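Local coordinates for chromosome partition protein Smc (PDB 5XEI) that is probably required for chromosome condensation and partitioning as a homodimeric, DNA-binding ATPase of the SMC family, here as its head domain with coiled coil and joint, at residues L224-V229 / A285-S290; A230-E235 / R277-H282; L218-R223 / E309-A314; D213-L218 / K321-F326. One frame throughout, in Å; residues are numbered along the deposited sequence.

Contact 1 (L224-V229 / A285-S290)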
loop_
_atom_site.group_PDB
_atom_site.type_symbol
_atom_site.label_atom_id
_atom_site.label_comp_id
_atom_site.label_asym_id
_atom_site.label_seq_id
_atom_site.Cartn_x
_atom_site.Cartn_y
_atom_site.Cartn_z
ATOM N N LEU A 224 -68.761 1.958 15.394
ATOM C CA LEU A 224 -69.828 2.231 14.441
ATOM C C LEU A 224 -70.641 0.979 14.115
ATOM O O LEU A 224 -71.849 1.072 13.883
ATOM C CB LEU A 224 -69.253 2.845 13.162
ATOM C CG LEU A 224 -70.263 3.099 12.042
ATOM C CD1 LEU A 224 -71.336 4.069 12.500
ATOM C CD2 LEU A 224 -69.560 3.608 10.793
ATOM N N GLU A 225 -70.023 -0.202 14.113
ATOM C CA GLU A 225 -70.817 -1.345 13.686
ATOM C C GLU A 225 -71.643 -1.942 14.813
ATOM O O GLU A 225 -72.777 -2.373 14.578
ATOM C CB GLU A 225 -69.941 -2.427 13.052
ATOM C CG GLU A 225 -70.714 -3.344 12.059
ATOM C CD GLU A 225 -71.271 -2.617 10.794
ATOM O OE1 GLU A 225 -71.788 -3.302 9.875
ATOM O OE2 GLU A 225 -71.206 -1.368 10.701
ATOM N N ARG A 226 -71.122 -1.974 16.036
ATOM C CA ARG A 226 -71.942 -2.424 17.151
ATOM C C ARG A 226 -73.144 -1.491 17.345
ATOM O O ARG A 226 -74.286 -1.942 17.493
ATOM C CB ARG A 226 -71.081 -2.518 18.410
ATOM C CG ARG A 226 -69.658 -3.131 18.248
ATOM C CD ARG A 226 -69.089 -3.533 19.658
ATOM N NE ARG A 226 -67.638 -3.838 19.743
ATOM C CZ ARG A 226 -66.644 -2.939 19.677
ATOM N NH1 ARG A 226 -66.942 -1.668 19.486
ATOM N NH2 ARG A 226 -65.353 -3.295 19.782
ATOM N N ALA A 227 -72.908 -0.178 17.268
ATOM C CA ALA A 227 -74.004 0.785 17.263
ATOM C C ALA A 227 -75.014 0.496 16.158
ATOM O O ALA A 227 -76.220 0.706 16.338
ATOM C CB ALA A 227 -73.451 2.201 17.117
ATOM N N ARG A 228 -74.554 0.028 15.001
ATOM C CA ARG A 228 -75.510 -0.308 13.952
ATOM C C ARG A 228 -76.341 -1.522 14.340
ATOM O O ARG A 228 -77.542 -1.583 14.050
ATOM C CB ARG A 228 -74.793 -0.549 12.630
ATOM C CG ARG A 228 -74.400 0.722 11.953
ATOM C CD ARG A 228 -73.644 0.453 10.680
ATOM N NE ARG A 228 -73.258 1.708 10.059
ATOM C CZ ARG A 228 -72.358 1.815 9.095
ATOM N NH1 ARG A 228 -71.735 0.728 8.645
ATOM N NH2 ARG A 228 -72.079 3.015 8.599
ATOM N N VAL A 229 -75.724 -2.497 15.007
ATOM C CA VAL A 229 -76.492 -3.652 15.450
ATOM C C VAL A 229 -77.443 -3.249 16.577
ATOM O O VAL A 229 -78.589 -3.720 16.635
ATOM C CB VAL A 229 -75.547 -4.800 15.859
ATOM C CG1 VAL A 229 -76.339 -5.996 16.287
ATOM C CG2 VAL A 229 -74.640 -5.189 14.700
ATOM N N ALA A 285 -72.447 -13.896 15.977
ATOM C CA ALA A 285 -73.020 -14.080 17.305
ATOM C C ALA A 285 -72.214 -13.370 18.385
ATOM O O ALA A 285 -72.794 -12.913 19.377
ATOM C CB ALA A 285 -73.141 -15.568 17.628
ATOM N N ALA A 286 -70.890 -13.278 18.237
ATOM C CA ALA A 286 -70.104 -12.548 19.230
ATOM C C ALA A 286 -70.506 -11.077 19.257
ATOM O O ALA A 286 -70.838 -10.526 20.317
ATOM C CB ALA A 286 -68.610 -12.700 18.946
ATOM N N LEU A 287 -70.501 -10.431 18.086
ATOM C CA LEU A 287 -70.912 -9.036 17.989
ATOM C C LEU A 287 -72.311 -8.840 18.557
ATOM O O LEU A 287 -72.515 -8.015 19.454
ATOM C CB LEU A 287 -70.834 -8.578 16.529
ATOM C CG LEU A 287 -71.561 -7.313 16.062
ATOM C CD1 LEU A 287 -71.079 -6.064 16.757
ATOM C CD2 LEU A 287 -71.421 -7.157 14.572
ATOM N N ILE A 288 -73.279 -9.643 18.082
ATOM C CA ILE A 288 -74.692 -9.446 18.425
ATOM C C ILE A 288 -74.917 -9.509 19.928
ATOM O O ILE A 288 -75.858 -8.892 20.443
ATOM C CB ILE A 288 -75.590 -10.477 17.709
ATOM C CG1 ILE A 288 -77.066 -10.153 17.926
ATOM C CG2 ILE A 288 -75.409 -11.834 18.312
ATOM C CD1 ILE A 288 -77.618 -9.085 17.033
ATOM N N ARG A 289 -74.079 -10.250 20.660
ATOM C CA ARG A 289 -74.283 -10.386 22.096
ATOM C C ARG A 289 -73.469 -9.387 22.910
ATOM O O ARG A 289 -73.932 -8.955 23.972
ATOM C CB ARG A 289 -73.994 -11.832 22.547
ATOM C CG ARG A 289 -72.658 -12.116 23.240
ATOM C CD ARG A 289 -72.758 -13.425 24.055
ATOM N NE ARG A 289 -73.862 -13.377 25.024
ATOM C CZ ARG A 289 -74.258 -14.391 25.791
ATOM N NH1 ARG A 289 -73.648 -15.570 25.723
ATOM N NH2 ARG A 289 -75.275 -14.221 26.627
ATOM N N SER A 290 -72.296 -8.967 22.413
ATOM C CA SER A 290 -71.561 -7.853 23.010
ATOM C C SER A 290 -72.273 -6.528 22.827
ATOM O O SER A 290 -71.716 -5.485 23.186
ATOM C CB SER A 290 -70.162 -7.760 22.413
ATOM O OG SER A 290 -69.439 -8.945 22.676
#
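Within the coiled-coil arm, V229 and R226 of the long helix 170-246 meet L287 and I288 of the short helix 285-289. The two branches of V229 serve different neighbours. With CG1 anti to the backbone N (chi1 -179°), CG2 stands anti to the carbonyl carbon, beside the backbone N, and points at L287, tip to tip, with CD2 at 3.8 Å. V229 CG1 instead meets I288 CD1, and the two side chains cross at about a right angle. L287 divides in the same way, its CD1 lying 3.6 Å from R226 CG, against the aliphatic base of the arginine. The helix axes stand 9.8 Å apart and 73° from each other, so the short helix lies across the long one. Such a broken returning segment opposite a continuous helix is consistent with the joint of SMC arms, where regular coiled-coil pairing is interrupted. F283 and V291, in the loops flanking the short helix, also touch V229. On the long helix, R228 NH1 forms a salt bridge to E225 OE2 (3.0 Å), meeting its syn lone pair; the oxygen lies 31° out of the guanidinium plane, and L224 CD2 rests on one guanidinium face.

Contact 2 (A230-E235 / R277-H282)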
loop_
_atom_site.group_PDB
_atom_site.type_symbol
_atom_site.label_atom_id
_atom_site.label_comp_id
_atom_site.label_asym_id
_atom_site.label_seq_id
_atom_site.Cartn_x
_atom_site.Cartn_y
_atom_site.Cartn_z
ATOM N N ALA A 230 -76.994 -2.347 17.459
ATOM C CA ALA A 230 -77.823 -1.864 18.561
ATOM C C ALA A 230 -79.070 -1.160 18.047
ATOM O O ALA A 230 -80.194 -1.560 18.365
ATOM C CB ALA A 230 -77.020 -0.921 19.454
ATOM N N LEU A 231 -78.889 -0.095 17.254
ATOM C CA LEU A 231 -80.035 0.612 16.683
ATOM C C LEU A 231 -81.004 -0.359 16.032
ATOM O O LEU A 231 -82.210 -0.103 15.980
ATOM C CB LEU A 231 -79.575 1.651 15.658
ATOM C CG LEU A 231 -80.575 2.060 14.564
ATOM C CD1 LEU A 231 -81.700 2.885 15.147
ATOM C CD2 LEU A 231 -79.927 2.817 13.440
ATOM N N LEU A 232 -80.505 -1.501 15.584
ATOM C CA LEU A 232 -81.363 -2.424 14.869
ATOM C C LEU A 232 -82.154 -3.328 15.816
ATOM O O LEU A 232 -83.340 -3.582 15.574
ATOM C CB LEU A 232 -80.518 -3.215 13.887
ATOM C CG LEU A 232 -81.171 -4.416 13.257
ATOM C CD1 LEU A 232 -82.452 -3.980 12.624
ATOM C CD2 LEU A 232 -80.244 -4.776 12.178
ATOM N N LEU A 233 -81.543 -3.808 16.902
ATOM C CA LEU A 233 -82.308 -4.564 17.891
ATOM C C LEU A 233 -83.468 -3.734 18.432
ATOM O O LEU A 233 -84.604 -4.213 18.518
ATOM C CB LEU A 233 -81.388 -5.026 19.018
ATOM C CG LEU A 233 -80.428 -6.136 18.605
ATOM C CD1 LEU A 233 -79.393 -6.446 19.678
ATOM C CD2 LEU A 233 -81.229 -7.363 18.279
ATOM N N GLY A 234 -83.201 -2.473 18.778
ATOM C CA GLY A 234 -84.289 -1.569 19.108
ATOM C C GLY A 234 -85.253 -1.361 17.956
ATOM O O GLY A 234 -86.469 -1.321 18.159
ATOM N N GLU A 235 -84.729 -1.258 16.726
ATOM C CA GLU A 235 -85.550 -0.965 15.549
ATOM C C GLU A 235 -86.667 -1.984 15.307
ATOM O O GLU A 235 -87.515 -1.733 14.439
ATOM C CB GLU A 235 -84.688 -0.875 14.274
ATOM C CG GLU A 235 -84.445 0.540 13.708
ATOM C CD GLU A 235 -83.724 0.536 12.339
ATOM O OE1 GLU A 235 -83.375 -0.558 11.842
ATOM O OE2 GLU A 235 -83.500 1.624 11.753
ATOM N N ARG A 277 -85.526 -8.170 10.898
ATOM C CA ARG A 277 -85.236 -9.217 11.882
ATOM C C ARG A 277 -84.261 -10.224 11.304
ATOM O O ARG A 277 -83.241 -10.563 11.915
ATOM C CB ARG A 277 -86.479 -10.026 12.290
ATOM C CG ARG A 277 -87.837 -9.416 12.241
ATOM C CD ARG A 277 -88.919 -10.422 12.695
ATOM N NE ARG A 277 -89.161 -11.354 11.671
ATOM C CZ ARG A 277 -90.248 -11.456 11.025
ATOM N NH1 ARG A 277 -91.227 -10.706 11.316
ATOM N NH2 ARG A 277 -90.372 -12.324 10.100
ATOM N N ARG A 278 -84.623 -10.745 10.137
ATOM C CA ARG A 278 -83.774 -11.668 9.409
ATOM C C ARG A 278 -82.425 -11.045 9.067
ATOM O O ARG A 278 -81.439 -11.763 8.864
ATOM C CB ARG A 278 -84.522 -12.120 8.164
ATOM C CG ARG A 278 -83.702 -12.739 7.102
ATOM C CD ARG A 278 -84.059 -12.111 5.789
ATOM N NE ARG A 278 -83.339 -12.800 4.744
ATOM C CZ ARG A 278 -82.431 -12.239 3.959
ATOM N NH1 ARG A 278 -82.106 -10.958 4.076
ATOM N NH2 ARG A 278 -81.828 -12.988 3.067
ATOM N N GLU A 279 -82.355 -9.714 9.036
ATOM C CA GLU A 279 -81.096 -9.024 8.785
ATOM C C GLU A 279 -80.025 -9.412 9.798
ATOM O O GLU A 279 -78.841 -9.525 9.447
ATOM C CB GLU A 279 -81.352 -7.523 8.823
ATOM C CG GLU A 279 -80.466 -6.667 7.959
ATOM C CD GLU A 279 -79.475 -5.911 8.800
ATOM O OE1 GLU A 279 -79.282 -6.351 9.946
ATOM O OE2 GLU A 279 -78.938 -4.877 8.350
ATOM N N LEU A 280 -80.421 -9.620 11.053
ATOM C CA LEU A 280 -79.478 -9.934 12.122
ATOM C C LEU A 280 -79.168 -11.409 12.224
ATOM O O LEU A 280 -78.215 -11.776 12.923
ATOM C CB LEU A 280 -79.994 -9.484 13.483
ATOM C CG LEU A 280 -80.497 -8.058 13.577
ATOM C CD1 LEU A 280 -81.945 -7.981 13.143
ATOM C CD2 LEU A 280 -80.312 -7.623 14.988
ATOM N N LYS A 281 -79.961 -12.260 11.567
ATOM C CA LYS A 281 -79.581 -13.659 11.412
ATOM C C LYS A 281 -78.202 -13.781 10.776
ATOM O O LYS A 281 -77.532 -14.808 10.939
ATOM C CB LYS A 281 -80.642 -14.398 10.573
ATOM C CG LYS A 281 -82.076 -14.309 11.144
ATOM C CD LYS A 281 -83.119 -15.029 10.264
ATOM C CE LYS A 281 -84.541 -14.953 10.846
ATOM N NZ LYS A 281 -85.553 -15.556 9.927
ATOM N N HIS A 282 -77.752 -12.730 10.095
ATOM C CA HIS A 282 -76.519 -12.739 9.330
ATOM C C HIS A 282 -75.413 -11.920 9.987
ATOM O O HIS A 282 -74.343 -11.751 9.395
ATOM C CB HIS A 282 -76.815 -12.240 7.915
ATOM C CG HIS A 282 -77.967 -12.946 7.273
ATOM N ND1 HIS A 282 -78.772 -12.353 6.322
ATOM C CD2 HIS A 282 -78.457 -14.197 7.450
ATOM C CE1 HIS A 282 -79.703 -13.209 5.938
ATOM N NE2 HIS A 282 -79.534 -14.335 6.609
#
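L232 and L280 approach end-on, the isobutyl group of each directed at that of the other, and this pair carries most of the contact. L232 CD2 lies 3.6 Å from L280 CG, and L280 CD1 comes equally near L232 CG, so the two forks overlap and do not merely touch at single methyls. The fork of L232 is directed at the other segment by its first torsion, which sets CG opposite the backbone N (chi1 168°); L280 takes the other common setting, with CG opposite the carbonyl carbon (chi1 -50°). L233, the next residue, arrives at a slant, and its CD2 meets L280 CD2 at 3.4 Å. L280 CD1 lies against L232 alone, while CD2 is shared between L233 and L232. I288 of the neighbouring short helix packs on L233 and L280 as well and extends this apolar patch. The carboxylate of E279 is also brought close to L232, although its modelled separation is too small to be relied on; its OE2 forms a salt bridge with K276. Apart from that carboxylate, the contact consists of leucine side chains, without polar bonds between the segments. Leucines meeting between a continuous helix and a returning chain that breaks up into shorter pieces are in keeping with the interrupted coiled coil of an SMC joint.

Contact 3 (L218-R223 / E309-A314)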
loop_
_atom_site.group_PDB
_atom_site.type_symbol
_atom_site.label_atom_id
_atom_site.label_comp_id
_atom_site.label_asym_id
_atom_site.label_seq_id
_atom_site.Cartn_x
_atom_site.Cartn_y
_atom_site.Cartn_z
ATOM N N LEU A 218 -59.768 2.178 12.684
ATOM C CA LEU A 218 -60.228 0.845 13.056
ATOM C C LEU A 218 -61.201 0.917 14.222
ATOM O O LEU A 218 -62.332 0.425 14.129
ATOM C CB LEU A 218 -59.036 -0.038 13.416
ATOM C CG LEU A 218 -58.673 -1.180 12.481
ATOM C CD1 LEU A 218 -58.500 -0.632 11.078
ATOM C CD2 LEU A 218 -57.383 -1.850 12.940
ATOM N N ASP A 219 -60.773 1.527 15.335
ATOM C CA ASP A 219 -61.643 1.661 16.502
ATOM C C ASP A 219 -63.005 2.227 16.129
ATOM O O ASP A 219 -64.045 1.668 16.496
ATOM C CB ASP A 219 -60.984 2.554 17.550
ATOM C CG ASP A 219 -59.921 1.827 18.374
ATOM O OD1 ASP A 219 -59.886 0.568 18.365
ATOM O OD2 ASP A 219 -59.111 2.536 19.043
ATOM N N LEU A 220 -63.008 3.358 15.420
ATOM C CA LEU A 220 -64.247 3.997 14.998
ATOM C C LEU A 220 -65.093 3.050 14.162
ATOM O O LEU A 220 -66.312 2.981 14.329
ATOM C CB LEU A 220 -63.928 5.263 14.200
ATOM C CG LEU A 220 -63.833 6.588 14.953
ATOM C CD1 LEU A 220 -63.377 7.727 14.049
ATOM C CD2 LEU A 220 -65.172 6.903 15.582
ATOM N N LYS A 221 -64.458 2.331 13.242
ATOM C CA LYS A 221 -65.154 1.338 12.432
ATOM C C LYS A 221 -65.902 0.347 13.312
ATOM O O LYS A 221 -67.064 0.017 13.046
ATOM C CB LYS A 221 -64.130 0.627 11.543
ATOM C CG LYS A 221 -64.569 0.286 10.168
ATOM C CD LYS A 221 -64.746 1.510 9.275
ATOM C CE LYS A 221 -65.382 1.085 7.950
ATOM N NZ LYS A 221 -66.280 2.142 7.372
ATOM N N GLU A 222 -65.277 -0.087 14.404
ATOM C CA GLU A 222 -65.867 -1.140 15.217
ATOM C C GLU A 222 -66.991 -0.611 16.091
ATOM O O GLU A 222 -68.052 -1.236 16.200
ATOM C CB GLU A 222 -64.804 -1.786 16.081
ATOM C CG GLU A 222 -63.837 -2.543 15.276
ATOM C CD GLU A 222 -63.569 -3.889 15.889
ATOM O OE1 GLU A 222 -63.565 -3.981 17.144
ATOM O OE2 GLU A 222 -63.430 -4.862 15.109
ATOM N N ARG A 223 -66.771 0.522 16.752
ATOM C CA ARG A 223 -67.874 1.101 17.506
ATOM C C ARG A 223 -69.044 1.407 16.578
ATOM O O ARG A 223 -70.193 1.054 16.879
ATOM C CB ARG A 223 -67.404 2.334 18.288
ATOM C CG ARG A 223 -66.663 1.989 19.598
ATOM C CD ARG A 223 -67.578 1.541 20.797
ATOM N NE ARG A 223 -68.513 0.442 20.512
ATOM C CZ ARG A 223 -69.500 0.025 21.321
ATOM N NH1 ARG A 223 -69.676 0.574 22.529
ATOM N NH2 ARG A 223 -70.297 -0.986 20.935
ATOM N N GLU A 309 -69.985 8.219 11.864
ATOM C CA GLU A 309 -69.778 8.267 10.422
ATOM C C GLU A 309 -69.104 9.559 9.987
ATOM O O GLU A 309 -68.461 9.599 8.931
ATOM C CB GLU A 309 -71.103 8.130 9.692
ATOM C CG GLU A 309 -71.818 6.822 9.909
ATOM C CD GLU A 309 -73.034 6.706 9.006
ATOM O OE1 GLU A 309 -72.846 6.629 7.776
ATOM O OE2 GLU A 309 -74.174 6.719 9.509
ATOM N N ALA A 310 -69.254 10.630 10.762
ATOM C CA ALA A 310 -68.626 11.882 10.366
ATOM C C ALA A 310 -67.135 11.883 10.691
ATOM O O ALA A 310 -66.319 12.263 9.844
ATOM C CB ALA A 310 -69.334 13.061 11.031
ATOM N N GLU A 311 -66.745 11.459 11.894
ATOM C CA GLU A 311 -65.325 11.505 12.204
ATOM C C GLU A 311 -64.544 10.409 11.506
ATOM O O GLU A 311 -63.316 10.512 11.395
ATOM C CB GLU A 311 -65.089 11.445 13.705
ATOM C CG GLU A 311 -65.985 10.496 14.437
ATOM C CD GLU A 311 -66.159 10.924 15.879
ATOM O OE1 GLU A 311 -65.124 11.127 16.563
ATOM O OE2 GLU A 311 -67.327 11.077 16.310
ATOM N N ILE A 312 -65.218 9.375 11.012
ATOM C CA ILE A 312 -64.545 8.529 10.040
ATOM C C ILE A 312 -64.262 9.330 8.780
ATOM O O ILE A 312 -63.172 9.237 8.210
ATOM C CB ILE A 312 -65.356 7.254 9.756
ATOM C CG1 ILE A 312 -65.342 6.352 10.988
ATOM C CG2 ILE A 312 -64.785 6.499 8.571
ATOM C CD1 ILE A 312 -65.881 4.960 10.727
ATOM N N LYS A 313 -65.212 10.173 8.355
ATOM C CA LYS A 313 -64.974 11.003 7.171
ATOM C C LYS A 313 -63.862 12.020 7.418
ATOM O O LYS A 313 -63.149 12.405 6.483
ATOM C CB LYS A 313 -66.266 11.705 6.730
ATOM N N ALA A 314 -63.690 12.453 8.663
ATOM C CA ALA A 314 -62.512 13.222 9.026
ATOM C C ALA A 314 -61.244 12.487 8.595
ATOM O O ALA A 314 -60.602 12.867 7.605
ATOM C CB ALA A 314 -62.489 13.486 10.532
#
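I312 holds CG1 opposite its carbonyl carbon (chi1 -69°) and extends from there, so that its CD1 reaches the backbone of K221, while E311 sets CG between its own N and carbonyl carbon (chi1 40°), which brings its CG across the fork of L220. From this arrangement I312 CG1 comes 3.7 Å from L220 CB, on the stem of the leucine. The I312 CD1 methyl goes further and lies 3.9 Å from K221 N; K221 CD is just as near to it, the lysine chain being bent at its second and fourth torsions and crossing the isoleucine at about a right angle. The fork of L220 is used by E311: L220 CD1 touches E311 CG at 3.8 Å, and L220 CD2 approaches the same carbon at 3.9 Å, the two side chains again meeting nearly perpendicular. L220 is thus wedged between an apolar neighbour and the aliphatic part of an acidic one; K221 covers I312 and E311 covers L220, each with its aliphatic part. M308 adds to the cover of L220, and Y217 and L224 to that of I312. The helix axes are 9.8 Å apart and their directions differ by 160°. Y217, L220 and L224 follow at heptad-like steps of three and four residues, consistent with antiparallel coiled-coil packing in an SMC arm, here next to the joint.

Contact 4 (D213-L218 / K321-F326)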
loop_
_atom_site.group_PDB
_atom_site.type_symbol
_atom_site.label_atom_id
_atom_site.label_comp_id
_atom_site.label_asym_id
_atom_site.label_seq_id
_atom_site.Cartn_x
_atom_site.Cartn_y
_atom_site.Cartn_z
ATOM N N ASP A 213 -53.428 6.692 12.695
ATOM C CA ASP A 213 -54.698 7.030 12.077
ATOM C C ASP A 213 -55.416 5.783 11.613
ATOM O O ASP A 213 -56.629 5.658 11.795
ATOM C CB ASP A 213 -54.488 7.991 10.916
ATOM C CG ASP A 213 -54.216 9.390 11.391
ATOM O OD1 ASP A 213 -53.861 10.244 10.552
ATOM O OD2 ASP A 213 -54.356 9.627 12.615
ATOM N N ALA A 214 -54.681 4.844 11.014
ATOM C CA ALA A 214 -55.299 3.579 10.644
ATOM C C ALA A 214 -55.848 2.872 11.875
ATOM O O ALA A 214 -56.929 2.272 11.825
ATOM C CB ALA A 214 -54.301 2.694 9.912
ATOM N N LEU A 215 -55.147 2.978 13.007
ATOM C CA LEU A 215 -55.624 2.322 14.219
ATOM C C LEU A 215 -56.926 2.943 14.726
ATOM O O LEU A 215 -57.838 2.219 15.134
ATOM C CB LEU A 215 -54.539 2.357 15.301
ATOM C CG LEU A 215 -53.328 1.449 15.039
ATOM C CD1 LEU A 215 -52.478 1.196 16.274
ATOM C CD2 LEU A 215 -53.795 0.136 14.486
ATOM N N ARG A 216 -57.047 4.270 14.721
ATOM C CA ARG A 216 -58.271 4.857 15.264
ATOM C C ARG A 216 -59.413 4.766 14.271
ATOM O O ARG A 216 -60.564 4.561 14.660
ATOM C CB ARG A 216 -58.042 6.301 15.696
ATOM C CG ARG A 216 -56.682 6.536 16.314
ATOM C CD ARG A 216 -56.393 8.030 16.529
ATOM N NE ARG A 216 -55.348 8.178 17.519
ATOM C CZ ARG A 216 -54.739 9.331 17.757
ATOM N NH1 ARG A 216 -55.087 10.418 17.071
ATOM N NH2 ARG A 216 -53.788 9.415 18.680
ATOM N N TYR A 217 -59.117 4.902 12.984
ATOM C CA TYR A 217 -60.090 4.503 11.981
ATOM C C TYR A 217 -60.640 3.105 12.289
ATOM O O TYR A 217 -61.850 2.862 12.184
ATOM C CB TYR A 217 -59.454 4.577 10.590
ATOM C CG TYR A 217 -60.253 3.849 9.558
ATOM C CD1 TYR A 217 -61.199 4.503 8.798
ATOM C CD2 TYR A 217 -60.065 2.490 9.353
ATOM C CE1 TYR A 217 -61.929 3.822 7.855
ATOM C CE2 TYR A 217 -60.787 1.809 8.438
ATOM C CZ TYR A 217 -61.717 2.466 7.685
ATOM O OH TYR A 217 -62.426 1.734 6.757
ATOM N N LEU A 218 -59.768 2.178 12.684
ATOM C CA LEU A 218 -60.228 0.845 13.056
ATOM C C LEU A 218 -61.201 0.917 14.222
ATOM O O LEU A 218 -62.332 0.425 14.129
ATOM C CB LEU A 218 -59.036 -0.038 13.416
ATOM C CG LEU A 218 -58.673 -1.180 12.481
ATOM C CD1 LEU A 218 -58.500 -0.632 11.078
ATOM C CD2 LEU A 218 -57.383 -1.850 12.940
ATOM N N LYS A 321 -52.181 -0.268 4.970
ATOM C CA LYS A 321 -50.877 -0.909 4.866
ATOM C C LYS A 321 -49.931 -0.397 5.947
ATOM O O LYS A 321 -49.021 -1.118 6.373
ATOM C CB LYS A 321 -50.274 -0.668 3.485
ATOM C CG LYS A 321 -51.271 -0.722 2.357
ATOM C CD LYS A 321 -51.340 -2.116 1.743
ATOM C CE LYS A 321 -52.652 -2.345 0.956
ATOM N NZ LYS A 321 -53.023 -3.807 0.839
ATOM N N ALA A 322 -50.157 0.834 6.419
ATOM C CA ALA A 322 -49.266 1.459 7.389
ATOM C C ALA A 322 -49.068 0.603 8.635
ATOM O O ALA A 322 -47.963 0.552 9.181
ATOM C CB ALA A 322 -49.798 2.837 7.781
ATOM N N ILE A 323 -50.119 -0.060 9.120
ATOM C CA ILE A 323 -49.962 -0.850 10.332
ATOM C C ILE A 323 -48.921 -1.936 10.121
ATOM O O ILE A 323 -48.078 -2.190 10.994
ATOM C CB ILE A 323 -51.311 -1.437 10.777
ATOM C CG1 ILE A 323 -52.246 -0.320 11.229
ATOM C CG2 ILE A 323 -51.113 -2.483 11.872
ATOM C CD1 ILE A 323 -53.722 -0.708 11.152
ATOM N N GLU A 324 -48.940 -2.582 8.960
ATOM C CA GLU A 324 -47.918 -3.597 8.738
ATOM C C GLU A 324 -46.616 -2.977 8.230
ATOM O O GLU A 324 -45.532 -3.476 8.553
ATOM C CB GLU A 324 -48.424 -4.673 7.771
ATOM C CG GLU A 324 -49.604 -5.526 8.271
ATOM C CD GLU A 324 -49.503 -5.943 9.752
ATOM O OE1 GLU A 324 -50.523 -5.837 10.484
ATOM O OE2 GLU A 324 -48.413 -6.375 10.181
ATOM N N ASP A 325 -46.701 -1.891 7.443
ATOM C CA ASP A 325 -45.501 -1.232 6.928
ATOM C C ASP A 325 -44.618 -0.725 8.058
ATOM O O ASP A 325 -43.387 -0.811 7.988
ATOM C CB ASP A 325 -45.880 -0.069 6.007
ATOM C CG ASP A 325 -46.171 -0.514 4.570
ATOM O OD1 ASP A 325 -45.873 -1.684 4.241
ATOM O OD2 ASP A 325 -46.699 0.309 3.769
ATOM N N PHE A 326 -45.230 -0.166 9.097
ATOM C CA PHE A 326 -44.479 0.273 10.260
ATOM C C PHE A 326 -43.507 -0.799 10.752
ATOM O O PHE A 326 -42.284 -0.620 10.696
ATOM C CB PHE A 326 -45.449 0.665 11.365
ATOM C CG PHE A 326 -44.779 1.179 12.561
ATOM C CD1 PHE A 326 -44.446 0.329 13.606
ATOM C CD2 PHE A 326 -44.427 2.504 12.641
ATOM C CE1 PHE A 326 -43.790 0.809 14.727
ATOM C CE2 PHE A 326 -43.773 2.969 13.758
ATOM C CZ PHE A 326 -43.455 2.131 14.800
#
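Helices 213-218 and 321-326 run at 135° to each other with their axes 9.5 Å apart, and A214 and I323 face one another where the chains come nearest. I323 carries the contact from the second segment. Its CG1 is placed opposite the carbonyl carbon (chi1 -67°) and the chain continues almost straight (chi2 157°), which carries CD1 into the groove between three residues of the first helix. There I323 CD1 lies 3.7 Å from A214 CB, whose short side chain lets the isoleucine come in close to the helix. L215 leans over from one flank, its CD2 at 3.4 Å from I323 CD1 and 3.6 Å from I323 CG1. L218, one turn on from A214, is the more distant of the three, with CD2 at 4.2 Å from I323 CD1. The position is consistent with the head-proximal side of the joint, where the long returning helix 321-383 begins to pair with the outgoing helix 170-246. M320, in the turn just before it, packs on both A214 and L218. Y217 turns to another side of its helix, towards L315 of helix 298-315 and V318 of the intervening turn. On the returning helix F326 makes a cation-pi interaction with R211, one further link between the two helices of the arm.

In the fold
All four contacts use helix 170-246, which leaves the ATPase head, and they lie on it in the order 4, 3, 1, 2. The returning chain meets them in reverse, 2, 1, 3, 4, through helices 261-278, 285-289, 298-315 and 321-383, so the pairs enclose one another as in a hairpin. Neighbouring centres are 13 Å (4 and 3), 15 Å (3 and 1) and 9 Å (1 and 2) apart, and each such pair touches; contacts 2 and 4 are 30 Å apart. One continuous helix thus faces a returning chain divided into several helices, one of them only five residues long, consistent with the joint, at about 54 to 83 Å from the chain's centre.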